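Local coordinates for regulating synaptic membrane exocytosis protein 2 (Rattus norvegicus, PDB 2BWQ), which probably serves as a Rab3-interacting scaffold in synaptic vesicle exocytosis and neurotransmitter release, and is represented by its C2A domain, at residues G5-K10 with L89-W94; I9-D14 with H124-Q129; H18-T23 with I45-D50; K28-R33 with R39-K44. All blocks are in the same frame, centred on the assembly; numbering follows the deposited sequence.

The chain enters strand 6-14, which takes part in two contacts. Contact 1 closes a long loop from G5-K10 to L89-W94 and joins the two sheets. Contact 2 starts further along the same strand and runs to the C-terminal strand 123-127, so its loop overlaps and crosses that of contact 1; the two share I9 and K10. It pairs neighbouring strands within one sheet. Contact 3 packs strand 19-28 on strand 41-48, again sheet to sheet, and is nested within both. Contact 4 is nested within contact 3 and closes the short connection between those same two strands at the far end of the sandwich. The centres of contacts 3 and 4 lie about 22 Å apart.

Contact 1: G5-K10 with L89-W94; sequences GQLSIK and LEITLW
L7 and I9 meet I91 in the core of the C2 beta-sandwich, where one sheet packs on the other. The contact is wholly apolar. No hydrogen bond links the two segments, and the backbones stay well apart: the nearest CA pair, L7 and L93, is separated by 8.8 Å. I91 is the residue that bridges the gap, and it uses both of its branches.

The CG2 methyl of I91 goes to L7. CD2 of L7 lies 3.6 Å from CG2 of I91, and the two side chains meet at a slant. CB of L7 points to the other sheet, and CG, trans to the backbone N (chi1 -172°), swings the branch to the carbonyl side, where CD2 meets I91. L7 was modelled in two conformers, and this account holds for one of them.

The longer branch of I91 goes to I9. The two side chains point at each other from opposite sheets and meet end on, with CD1 of I9 3.6 Å from CD1 of I91.

The strands belong to different four-stranded antiparallel sheets of the sandwich. Strand 6-14 lies between strands 19-28 and 123-127; strand 88-95 lies between 41-48 and 105-113. I110 from strand 105-113 also packs on L7, and V43 from strand 41-48 on I91.

On the other face of strand 88-95, outside this contact, T92 OG1 accepts a hydrogen bond from W94 NE1 at 2.8 Å, tilted 19° from the indole plane.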
# COMPACT_ATOMS: atom_id res chain seq x y z
N GLY A 5 8.72 10.60 1.17
CA GLY A 5 9.06 9.21 0.87
C GLY A 5 8.11 8.59 -0.14
O GLY A 5 7.10 9.17 -0.59
N GLN A 6 8.47 7.36 -0.46
CA GLN A 6 7.76 6.65 -1.55
C GLN A 6 7.60 5.20 -1.17
O GLN A 6 8.43 4.64 -0.44
CB GLN A 6 8.52 6.76 -2.85
CG GLN A 6 8.78 8.19 -3.33
CD GLN A 6 9.38 8.28 -4.69
OE1 GLN A 6 9.16 7.42 -5.55
NE2 GLN A 6 10.14 9.36 -4.93
N LEU A 7 6.61 4.56 -1.80
CA LEU A 7 6.29 3.16 -1.54
C LEU A 7 6.30 2.35 -2.83
O LEU A 7 5.67 2.78 -3.82
CB LEU A 7 4.88 3.07 -0.96
CG LEU A 7 4.52 1.67 -0.48
CD1 LEU A 7 5.44 1.10 0.64
CD2 LEU A 7 3.08 1.64 0.01
N SER A 8 6.98 1.21 -2.84
CA SER A 8 7.05 0.34 -4.01
C SER A 8 6.01 -0.72 -3.91
O SER A 8 5.96 -1.48 -2.95
CB SER A 8 8.43 -0.25 -4.09
OG SER A 8 8.49 -1.18 -5.19
N ILE A 9 5.12 -0.75 -4.91
CA ILE A 9 3.91 -1.61 -4.90
C ILE A 9 3.82 -2.27 -6.27
O ILE A 9 4.08 -1.62 -7.29
CB ILE A 9 2.66 -0.70 -4.73
CG1 ILE A 9 2.70 0.04 -3.40
CG2 ILE A 9 1.37 -1.56 -4.75
CD1 ILE A 9 1.64 1.15 -3.26
N LYS A 10 3.47 -3.55 -6.29
CA LYS A 10 3.24 -4.30 -7.54
C LYS A 10 1.81 -4.78 -7.55
O LYS A 10 1.31 -5.37 -6.54
CB LYS A 10 4.21 -5.49 -7.57
CG LYS A 10 4.05 -6.45 -8.78
CD LYS A 10 5.22 -7.43 -8.79
CE LYS A 10 5.11 -8.67 -7.98
NZ LYS A 10 4.08 -9.61 -8.43
N LEU A 89 -7.92 1.21 -4.04
CA LEU A 89 -7.07 0.78 -2.95
C LEU A 89 -6.60 1.96 -2.15
O LEU A 89 -5.98 2.88 -2.70
CB LEU A 89 -5.81 0.08 -3.52
CG LEU A 89 -6.08 -1.27 -4.18
CD1 LEU A 89 -4.83 -1.66 -5.01
CD2 LEU A 89 -6.31 -2.37 -3.14
N GLU A 90 -6.96 2.00 -0.87
CA GLU A 90 -6.49 3.04 0.05
C GLU A 90 -5.31 2.49 0.83
O GLU A 90 -5.44 1.58 1.64
CB GLU A 90 -7.64 3.44 1.00
CG GLU A 90 -7.21 4.48 2.04
CD GLU A 90 -8.07 4.37 3.27
OE1 GLU A 90 -9.17 4.89 3.23
OE2 GLU A 90 -7.60 3.82 4.30
N ILE A 91 -4.15 3.01 0.50
CA ILE A 91 -2.86 2.53 1.05
C ILE A 91 -2.29 3.60 1.95
O ILE A 91 -2.07 4.71 1.51
CB ILE A 91 -1.90 2.21 -0.12
CG1 ILE A 91 -2.57 1.15 -1.01
CG2 ILE A 91 -0.53 1.75 0.43
CD1 ILE A 91 -1.88 1.07 -2.46
N THR A 92 -2.12 3.29 3.22
CA THR A 92 -1.64 4.27 4.20
C THR A 92 -0.45 3.73 4.92
O THR A 92 -0.36 2.54 5.22
CB THR A 92 -2.76 4.70 5.19
OG1 THR A 92 -3.32 3.55 5.84
CG2 THR A 92 -3.84 5.45 4.43
N LEU A 93 0.50 4.65 5.23
CA LEU A 93 1.73 4.29 5.94
C LEU A 93 1.66 4.95 7.32
O LEU A 93 1.24 6.10 7.44
CB LEU A 93 2.91 4.85 5.13
CG LEU A 93 4.27 4.53 5.78
CD1 LEU A 93 4.63 3.05 5.68
CD2 LEU A 93 5.33 5.41 5.16
N TRP A 94 2.15 4.22 8.33
CA TRP A 94 2.02 4.58 9.74
C TRP A 94 3.32 4.32 10.47
O TRP A 94 4.02 3.37 10.16
CB TRP A 94 0.92 3.75 10.43
CG TRP A 94 -0.38 3.95 9.78
CD1 TRP A 94 -0.88 3.21 8.73
CD2 TRP A 94 -1.36 5.00 10.04
NE1 TRP A 94 -2.08 3.73 8.34
CE2 TRP A 94 -2.42 4.81 9.11
CE3 TRP A 94 -1.46 6.08 10.96
CZ2 TRP A 94 -3.56 5.64 9.05
CZ3 TRP A 94 -2.65 6.90 10.89
CH2 TRP A 94 -3.65 6.68 9.95

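Contact 2: I9-D14 with H124-Q129; sequences IKLWFD and HWYKLQ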
# COMPACT_ATOMS: atom_id res chain seq x y z
N ILE A 9 5.12 -0.75 -4.91
CA ILE A 9 3.91 -1.61 -4.90
C ILE A 9 3.82 -2.27 -6.27
O ILE A 9 4.08 -1.62 -7.29
CB ILE A 9 2.66 -0.70 -4.73
CG1 ILE A 9 2.70 0.04 -3.40
CG2 ILE A 9 1.37 -1.56 -4.75
CD1 ILE A 9 1.64 1.15 -3.26
N LYS A 10 3.47 -3.55 -6.29
CA LYS A 10 3.24 -4.30 -7.54
C LYS A 10 1.81 -4.78 -7.55
O LYS A 10 1.31 -5.37 -6.54
CB LYS A 10 4.21 -5.49 -7.57
CG LYS A 10 4.05 -6.45 -8.78
CD LYS A 10 5.22 -7.43 -8.79
CE LYS A 10 5.11 -8.67 -7.98
NZ LYS A 10 4.08 -9.61 -8.43
N LEU A 11 1.10 -4.55 -8.65
CA LEU A 11 -0.33 -4.90 -8.77
C LEU A 11 -0.55 -5.83 -9.93
O LEU A 11 0.01 -5.60 -11.01
CB LEU A 11 -1.14 -3.62 -9.01
CG LEU A 11 -1.03 -2.51 -7.98
CD1 LEU A 11 -1.80 -1.28 -8.41
CD2 LEU A 11 -1.59 -2.98 -6.61
N TRP A 12 -1.45 -6.78 -9.76
CA TRP A 12 -1.83 -7.60 -10.88
C TRP A 12 -3.24 -8.15 -10.64
O TRP A 12 -3.52 -8.63 -9.54
CB TRP A 12 -0.83 -8.75 -11.03
CG TRP A 12 -1.15 -9.67 -12.18
CD1 TRP A 12 -1.17 -9.36 -13.55
CD2 TRP A 12 -1.51 -11.00 -12.04
NE1 TRP A 12 -1.59 -10.50 -14.23
CE2 TRP A 12 -1.81 -11.51 -13.33
CE3 TRP A 12 -1.64 -11.83 -10.94
CZ2 TRP A 12 -2.22 -12.83 -13.52
CZ3 TRP A 12 -2.07 -13.13 -11.12
CH2 TRP A 12 -2.36 -13.60 -12.39
N PHE A 13 -4.01 -8.18 -11.70
CA PHE A 13 -5.34 -8.81 -11.65
C PHE A 13 -5.36 -10.12 -12.41
O PHE A 13 -4.94 -10.15 -13.56
CB PHE A 13 -6.37 -7.82 -12.20
CG PHE A 13 -7.76 -8.41 -12.27
CD1 PHE A 13 -8.43 -8.81 -11.11
CD2 PHE A 13 -8.42 -8.56 -13.51
CE1 PHE A 13 -9.68 -9.39 -11.16
CE2 PHE A 13 -9.71 -9.13 -13.57
CZ PHE A 13 -10.32 -9.51 -12.36
N ASP A 14 -5.80 -11.17 -11.75
CA ASP A 14 -5.93 -12.44 -12.37
C ASP A 14 -7.38 -12.58 -12.89
O ASP A 14 -8.32 -12.83 -12.07
CB ASP A 14 -5.62 -13.52 -11.37
CG ASP A 14 -5.78 -14.94 -11.94
OD1 ASP A 14 -6.31 -15.10 -13.06
OD2 ASP A 14 -5.49 -15.87 -11.22
N HIS A 124 6.23 -0.53 -8.99
CA HIS A 124 6.31 0.89 -9.28
C HIS A 124 6.39 1.65 -7.98
O HIS A 124 5.83 1.22 -6.97
CB HIS A 124 5.04 1.30 -10.05
CG HIS A 124 5.00 0.76 -11.44
ND1 HIS A 124 4.17 -0.22 -11.93
CD2 HIS A 124 5.80 1.12 -12.46
CE1 HIS A 124 4.46 -0.44 -13.21
NE2 HIS A 124 5.46 0.34 -13.54
N TRP A 125 7.03 2.82 -8.05
CA TRP A 125 7.12 3.71 -6.89
C TRP A 125 5.98 4.72 -6.90
O TRP A 125 5.60 5.27 -7.96
CB TRP A 125 8.44 4.51 -6.94
CG TRP A 125 9.66 3.66 -6.61
CD1 TRP A 125 10.61 3.17 -7.48
CD2 TRP A 125 10.03 3.19 -5.32
NE1 TRP A 125 11.56 2.46 -6.78
CE2 TRP A 125 11.21 2.44 -5.46
CE3 TRP A 125 9.49 3.35 -4.04
CZ2 TRP A 125 11.88 1.87 -4.35
CZ3 TRP A 125 10.16 2.77 -2.93
CH2 TRP A 125 11.30 2.01 -3.11
N TYR A 126 5.39 4.99 -5.72
CA TYR A 126 4.33 5.97 -5.53
C TYR A 126 4.73 6.95 -4.42
O TYR A 126 5.13 6.51 -3.33
CB TYR A 126 3.00 5.25 -5.14
CG TYR A 126 2.48 4.30 -6.21
CD1 TYR A 126 2.96 3.00 -6.32
CD2 TYR A 126 1.53 4.75 -7.12
CE1 TYR A 126 2.50 2.16 -7.32
CE2 TYR A 126 1.03 3.88 -8.11
CZ TYR A 126 1.52 2.59 -8.19
OH TYR A 126 1.04 1.72 -9.16
N LYS A 127 4.45 8.22 -4.68
CA LYS A 127 4.75 9.24 -3.66
C LYS A 127 3.71 9.20 -2.58
O LYS A 127 2.52 9.19 -2.84
CB LYS A 127 4.83 10.61 -4.32
CG LYS A 127 6.19 10.76 -5.05
CD LYS A 127 6.40 12.05 -5.82
CE LYS A 127 7.64 11.90 -6.73
NZ LYS A 127 8.02 13.19 -7.41
N LEU A 128 4.16 9.17 -1.33
CA LEU A 128 3.24 9.30 -0.17
C LEU A 128 2.76 10.73 -0.01
O LEU A 128 3.52 11.68 -0.21
CB LEU A 128 3.98 8.91 1.10
CG LEU A 128 4.25 7.41 1.24
CD1 LEU A 128 5.38 7.14 2.18
CD2 LEU A 128 2.95 6.67 1.61
N GLN A 129 1.48 10.90 0.29
CA GLN A 129 0.84 12.24 0.32
C GLN A 129 0.32 12.40 1.71
O GLN A 129 -0.53 11.62 2.10
CB GLN A 129 -0.33 12.37 -0.68
CG GLN A 129 -0.04 12.20 -2.17
CD GLN A 129 0.57 13.44 -2.79
OE1 GLN A 129 -0.01 14.03 -3.70
NE2 GLN A 129 1.74 13.86 -2.29
OXT GLN A 129 0.72 13.34 2.46
O HOH W 1 2.10 -0.70 -8.98
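I9 and H124 form the backbone part of this contact, an antiparallel hydrogen-bonded pair. I9 N donates to H124 O and H124 N to I9 O, both at 2.9 Å. The strand axes make an angle of 116°, well short of antiparallel, and no other bridge joins the segments. The pairing goes on toward the N-terminal end of strand 6-14, where L7 bonds to Y126.

The apolar part is built on the Y126 ring. CB of Y126 already points to strand 6-14; with CG trans to the carbonyl carbon (chi1 -62°), the ring crosses I9 at about a right angle. CD1 of I9 lies 3.8 Å from CD1 of Y126, and CB of I9 is 3.9 Å from CE1 of Y126. At the far end, CD1 of L11 comes to 4.2 Å from OH of Y126.

A water makes the third kind of link. It donates to I9 O at 2.8 Å and is hydrogen-bonded to OH of Y126 at 2.6 Å, lying at the ring edge in its plane. A phenylalanine at Y126 would probably keep the ring against I9 but leave this water without its phenolic partner.

The carbonyl of I9 thus receives two hydrogen bonds, from H124 N and the water. The phenol can pack on aliphatic groups in the partly buried edge of the sheet while its hydroxyl stays hydrogen-bonded.

Contact 3: H18-T23 with I45-D50; sequences HQLIVT and IYFLPD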
# COMPACT_ATOMS: atom_id res chain seq x y z
N HIS A 18 -10.27 -14.37 -10.78
CA HIS A 18 -11.01 -13.29 -10.10
C HIS A 18 -10.35 -12.87 -8.80
O HIS A 18 -11.01 -12.84 -7.74
CB HIS A 18 -12.48 -13.75 -9.94
CG HIS A 18 -13.16 -13.95 -11.26
ND1 HIS A 18 -13.40 -15.20 -11.78
CD2 HIS A 18 -13.59 -13.07 -12.21
CE1 HIS A 18 -13.98 -15.08 -12.96
NE2 HIS A 18 -14.10 -13.80 -13.24
N GLN A 19 -9.04 -12.58 -8.87
CA GLN A 19 -8.30 -12.14 -7.69
C GLN A 19 -7.40 -10.98 -8.03
O GLN A 19 -6.83 -10.93 -9.13
CB GLN A 19 -7.35 -13.25 -7.19
CG GLN A 19 -7.90 -14.62 -6.88
CD GLN A 19 -6.79 -15.59 -6.37
OE1 GLN A 19 -7.07 -16.39 -5.50
NE2 GLN A 19 -5.54 -15.46 -6.89
N LEU A 20 -7.31 -10.02 -7.11
CA LEU A 20 -6.38 -8.90 -7.26
C LEU A 20 -5.21 -9.08 -6.30
O LEU A 20 -5.41 -9.18 -5.07
CB LEU A 20 -7.11 -7.59 -6.96
CG LEU A 20 -6.22 -6.37 -6.82
CD1 LEU A 20 -5.62 -5.89 -8.16
CD2 LEU A 20 -6.97 -5.25 -6.24
N ILE A 21 -3.99 -9.11 -6.85
CA ILE A 21 -2.77 -9.38 -6.12
C ILE A 21 -2.03 -8.09 -5.89
O ILE A 21 -1.75 -7.32 -6.83
CB ILE A 21 -1.89 -10.38 -6.92
CG1 ILE A 21 -2.71 -11.58 -7.44
CG2 ILE A 21 -0.69 -10.86 -6.03
CD1 ILE A 21 -3.27 -12.45 -6.45
N VAL A 22 -1.79 -7.74 -4.62
CA VAL A 22 -1.15 -6.51 -4.26
C VAL A 22 0.10 -6.82 -3.49
O VAL A 22 -0.03 -7.33 -2.34
CB VAL A 22 -2.14 -5.68 -3.42
CG1 VAL A 22 -1.55 -4.34 -2.96
CG2 VAL A 22 -3.43 -5.43 -4.17
N THR A 23 1.27 -6.47 -3.97
CA THR A 23 2.49 -6.79 -3.26
C THR A 23 3.09 -5.49 -2.79
O THR A 23 3.32 -4.60 -3.61
CB THR A 23 3.49 -7.51 -4.17
OG1 THR A 23 2.93 -8.77 -4.61
CG2 THR A 23 4.78 -7.85 -3.38
N ILE A 45 -3.85 -1.48 4.08
CA ILE A 45 -4.56 -1.36 2.81
C ILE A 45 -6.01 -1.70 2.99
O ILE A 45 -6.33 -2.75 3.59
CB ILE A 45 -3.96 -2.20 1.72
CG1 ILE A 45 -2.47 -1.84 1.56
CG2 ILE A 45 -4.72 -1.96 0.40
CD1 ILE A 45 -1.63 -2.34 0.28
N TYR A 46 -6.90 -0.84 2.52
CA TYR A 46 -8.32 -1.15 2.36
C TYR A 46 -8.64 -1.16 0.89
O TYR A 46 -8.29 -0.27 0.09
CB TYR A 46 -9.22 -0.13 3.02
CG TYR A 46 -9.46 -0.30 4.48
CD1 TYR A 46 -10.31 -1.28 4.93
CD2 TYR A 46 -8.85 0.53 5.43
CE1 TYR A 46 -10.57 -1.44 6.27
CE2 TYR A 46 -9.11 0.35 6.80
CZ TYR A 46 -9.95 -0.63 7.18
OH TYR A 46 -10.22 -0.77 8.55
N PHE A 47 -9.33 -2.22 0.47
CA PHE A 47 -9.91 -2.33 -0.86
C PHE A 47 -11.33 -1.86 -0.72
O PHE A 47 -12.16 -2.58 -0.13
CB PHE A 47 -9.86 -3.81 -1.32
CG PHE A 47 -10.29 -4.02 -2.69
CD1 PHE A 47 -9.80 -3.22 -3.73
CD2 PHE A 47 -11.18 -5.07 -2.97
CE1 PHE A 47 -10.14 -3.45 -5.01
CE2 PHE A 47 -11.56 -5.33 -4.28
CZ PHE A 47 -11.02 -4.50 -5.31
N LEU A 48 -11.59 -0.68 -1.20
CA LEU A 48 -12.91 -0.01 -0.97
C LEU A 48 -13.77 -0.07 -2.20
O LEU A 48 -13.28 -0.20 -3.31
CB LEU A 48 -12.68 1.44 -0.60
CG LEU A 48 -11.88 1.61 0.69
CD1 LEU A 48 -11.57 3.06 0.89
CD2 LEU A 48 -12.63 1.04 1.91
N PRO A 49 -15.10 0.01 -2.09
CA PRO A 49 -15.84 0.09 -0.86
C PRO A 49 -15.97 -1.17 -0.07
O PRO A 49 -15.41 -2.26 -0.38
CB PRO A 49 -17.24 0.54 -1.32
CG PRO A 49 -17.37 0.12 -2.65
CD PRO A 49 -15.98 0.04 -3.27
N ASP A 50 -16.85 -0.97 0.92
CA ASP A 50 -16.85 -1.67 2.15
C ASP A 50 -15.53 -1.58 2.89
O ASP A 50 -14.58 -2.33 2.63
CB ASP A 50 -17.49 -3.05 2.03
CG ASP A 50 -19.01 -2.96 2.10
OD1 ASP A 50 -19.54 -1.85 1.77
OD2 ASP A 50 -19.75 -3.90 2.50
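I45 faces V22, and F47 faces L20, from the opposite sheet of the C2 sandwich. The contact joins strand 41-48 to strand 19-28 by side chains alone. No hydrogen bond crosses it. The backbones are about one sheet spacing apart, with CA of V22 9.4 Å from CA of I45 and CA of L20 9.8 Å from CA of F47.

I45 comes first along the second segment. Its CD1 lies 3.8 Å from CG1 of V22. The two side chains reach straight for each other and meet at their tips. CG1 of I45 is trans to its carbonyl carbon (chi1 -56°), and the chain runs on extended to CD1.

Y46 lies on the face of the strand turned from strand 19-28. Its carbonyl O is within hydrogen-bonding distance of E90 N on the neighbouring strand 88-95.

F47 turns inward again. CE1 of its ring lies 3.8 Å from CD2 of L20, and the methyl comes to the ring at an oblique angle. L20 has a second modelled conformer, so this methyl position is one of two.

Strand 19-28 begins at a G1 beta bulge, in which H18 and Q19 both face D14. Strands 6-14 and 69-76 flank it in its sheet, and strands 88-95 and 56-58 flank 41-48 in the other. F74 and Y76 of strand 69-76 pack on I45, while L89 of strand 88-95 packs on F47.

Contact 4: K28-R33 with R39-K44; sequences KDLPSR and RNPYVK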
# COMPACT_ATOMS: atom_id res chain seq x y z
N LYS A 28 11.05 3.96 0.65
CA LYS A 28 12.33 4.66 0.78
C LYS A 28 12.06 6.08 1.13
O LYS A 28 10.95 6.63 0.97
CB LYS A 28 13.09 4.60 -0.55
CG LYS A 28 12.41 5.32 -1.69
CD LYS A 28 13.24 5.30 -2.98
CE LYS A 28 12.53 5.97 -4.14
NZ LYS A 28 13.38 5.87 -5.36
N ASP A 29 13.17 6.70 1.61
CA ASP A 29 13.22 8.14 1.92
C ASP A 29 12.15 8.60 2.94
O ASP A 29 11.60 9.70 2.84
CB ASP A 29 13.13 8.98 0.61
CG ASP A 29 14.27 8.70 -0.37
OD1 ASP A 29 15.39 8.27 0.03
OD2 ASP A 29 14.10 8.91 -1.60
N LEU A 30 11.79 7.72 3.89
CA LEU A 30 10.82 8.13 4.95
C LEU A 30 11.43 9.26 5.78
O LEU A 30 12.64 9.24 6.00
CB LEU A 30 10.43 6.98 5.88
CG LEU A 30 9.72 5.78 5.18
CD1 LEU A 30 9.18 4.73 6.20
CD2 LEU A 30 8.61 6.31 4.16
N PRO A 31 10.65 10.23 6.21
CA PRO A 31 11.16 11.29 7.08
C PRO A 31 11.44 10.72 8.48
O PRO A 31 10.62 9.98 9.06
CB PRO A 31 9.97 12.29 7.14
CG PRO A 31 8.76 11.51 6.85
CD PRO A 31 9.23 10.42 5.87
N SER A 32 12.60 11.06 9.04
CA SER A 32 12.85 10.81 10.47
C SER A 32 11.79 11.51 11.33
O SER A 32 11.01 12.31 10.84
CB SER A 32 14.28 11.28 10.83
OG SER A 32 15.22 10.62 9.99
N ARG A 33 11.72 11.14 12.60
CA ARG A 33 10.93 11.85 13.60
C ARG A 33 11.53 13.18 13.91
O ARG A 33 12.71 13.42 13.66
CB ARG A 33 10.82 11.04 14.90
CG ARG A 33 10.09 9.70 14.69
CD ARG A 33 10.16 8.86 15.85
NE ARG A 33 9.37 7.66 15.65
CZ ARG A 33 9.48 6.61 16.44
NH1 ARG A 33 10.34 6.65 17.48
NH2 ARG A 33 8.75 5.53 16.22
N ARG A 39 11.69 5.49 12.17
CA ARG A 39 10.29 5.10 12.28
C ARG A 39 10.16 3.60 12.61
O ARG A 39 11.10 2.84 12.41
CB ARG A 39 9.66 5.38 10.89
CG ARG A 39 9.68 6.86 10.44
CD ARG A 39 8.90 7.72 11.39
NE ARG A 39 8.93 9.13 10.98
CZ ARG A 39 8.11 10.08 11.43
NH1 ARG A 39 7.19 9.80 12.37
NH2 ARG A 39 8.25 11.31 10.95
N ASN A 40 8.96 3.20 12.99
CA ASN A 40 8.54 1.81 13.04
C ASN A 40 7.39 1.65 12.09
O ASN A 40 6.22 1.72 12.49
CB ASN A 40 8.06 1.39 14.44
CG ASN A 40 9.11 1.61 15.51
OD1 ASN A 40 10.32 1.29 15.34
ND2 ASN A 40 8.65 2.16 16.64
N PRO A 41 7.71 1.54 10.80
CA PRO A 41 6.63 1.68 9.79
C PRO A 41 5.83 0.40 9.47
O PRO A 41 6.40 -0.71 9.44
CB PRO A 41 7.37 2.24 8.56
CG PRO A 41 8.77 1.66 8.71
CD PRO A 41 9.04 1.47 10.18
N TYR A 42 4.54 0.61 9.19
CA TYR A 42 3.69 -0.44 8.60
C TYR A 42 2.78 0.21 7.60
O TYR A 42 2.51 1.38 7.66
CB TYR A 42 2.93 -1.27 9.64
CG TYR A 42 1.86 -0.49 10.37
CD1 TYR A 42 0.52 -0.48 9.87
CD2 TYR A 42 2.14 0.12 11.61
CE1 TYR A 42 -0.49 0.19 10.57
CE2 TYR A 42 1.12 0.83 12.28
CZ TYR A 42 -0.18 0.79 11.75
OH TYR A 42 -1.20 1.43 12.46
N VAL A 43 2.28 -0.65 6.70
CA VAL A 43 1.30 -0.24 5.70
C VAL A 43 -0.02 -0.93 5.94
O VAL A 43 -0.05 -2.09 6.26
CB VAL A 43 1.80 -0.61 4.29
CG1 VAL A 43 0.76 -0.26 3.23
CG2 VAL A 43 3.04 0.22 3.94
N LYS A 44 -1.10 -0.17 5.84
CA LYS A 44 -2.49 -0.67 5.87
C LYS A 44 -3.11 -0.46 4.52
O LYS A 44 -2.89 0.58 3.87
CB LYS A 44 -3.28 0.11 6.92
CG LYS A 44 -4.68 -0.39 7.10
CD LYS A 44 -5.29 0.17 8.42
CE LYS A 44 -5.44 1.69 8.37
NZ LYS A 44 -6.03 2.23 9.64
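R39 ties the loop after strand 19-28 to the start of strand 41-48 by holding two loop carbonyls, P31 O and S32 O. NE of R39 donates to P31 O at 2.7 Å, nearly straight at 172°, with P31 O in the guanidinium plane. NH2 of R39 adds a weak bond to each carbonyl. A bend at chi2 (-61°) turns the chain back to them. NH1 of R39 forms salt bridges with D95 and E105.

R33 CG lies over one face of the R39 guanidinium, 3.7 Å from NH1 of R39. The two guanidinium planes are nearly perpendicular. NH2 of R33 has its own salt bridge to D95. It also lies 3.4 Å from ND2 of N40, but both are donors; that ND2 is bonded to Q96 O, and N40 OD1 accepts from K64 N. N40 N also donates to D95 OD1.

Apolar contact is made by L30 CD1, 3.9 Å from P41 CB.

A leucine at R39 would probably leave P31 O without its strong donor, E105 without this partner and D95 with R33 alone of the two arginines.

Aspartates of the loops at this end bind the metal in calcium-binding C2 domains; here two arginines share D95, probably offsetting its charge.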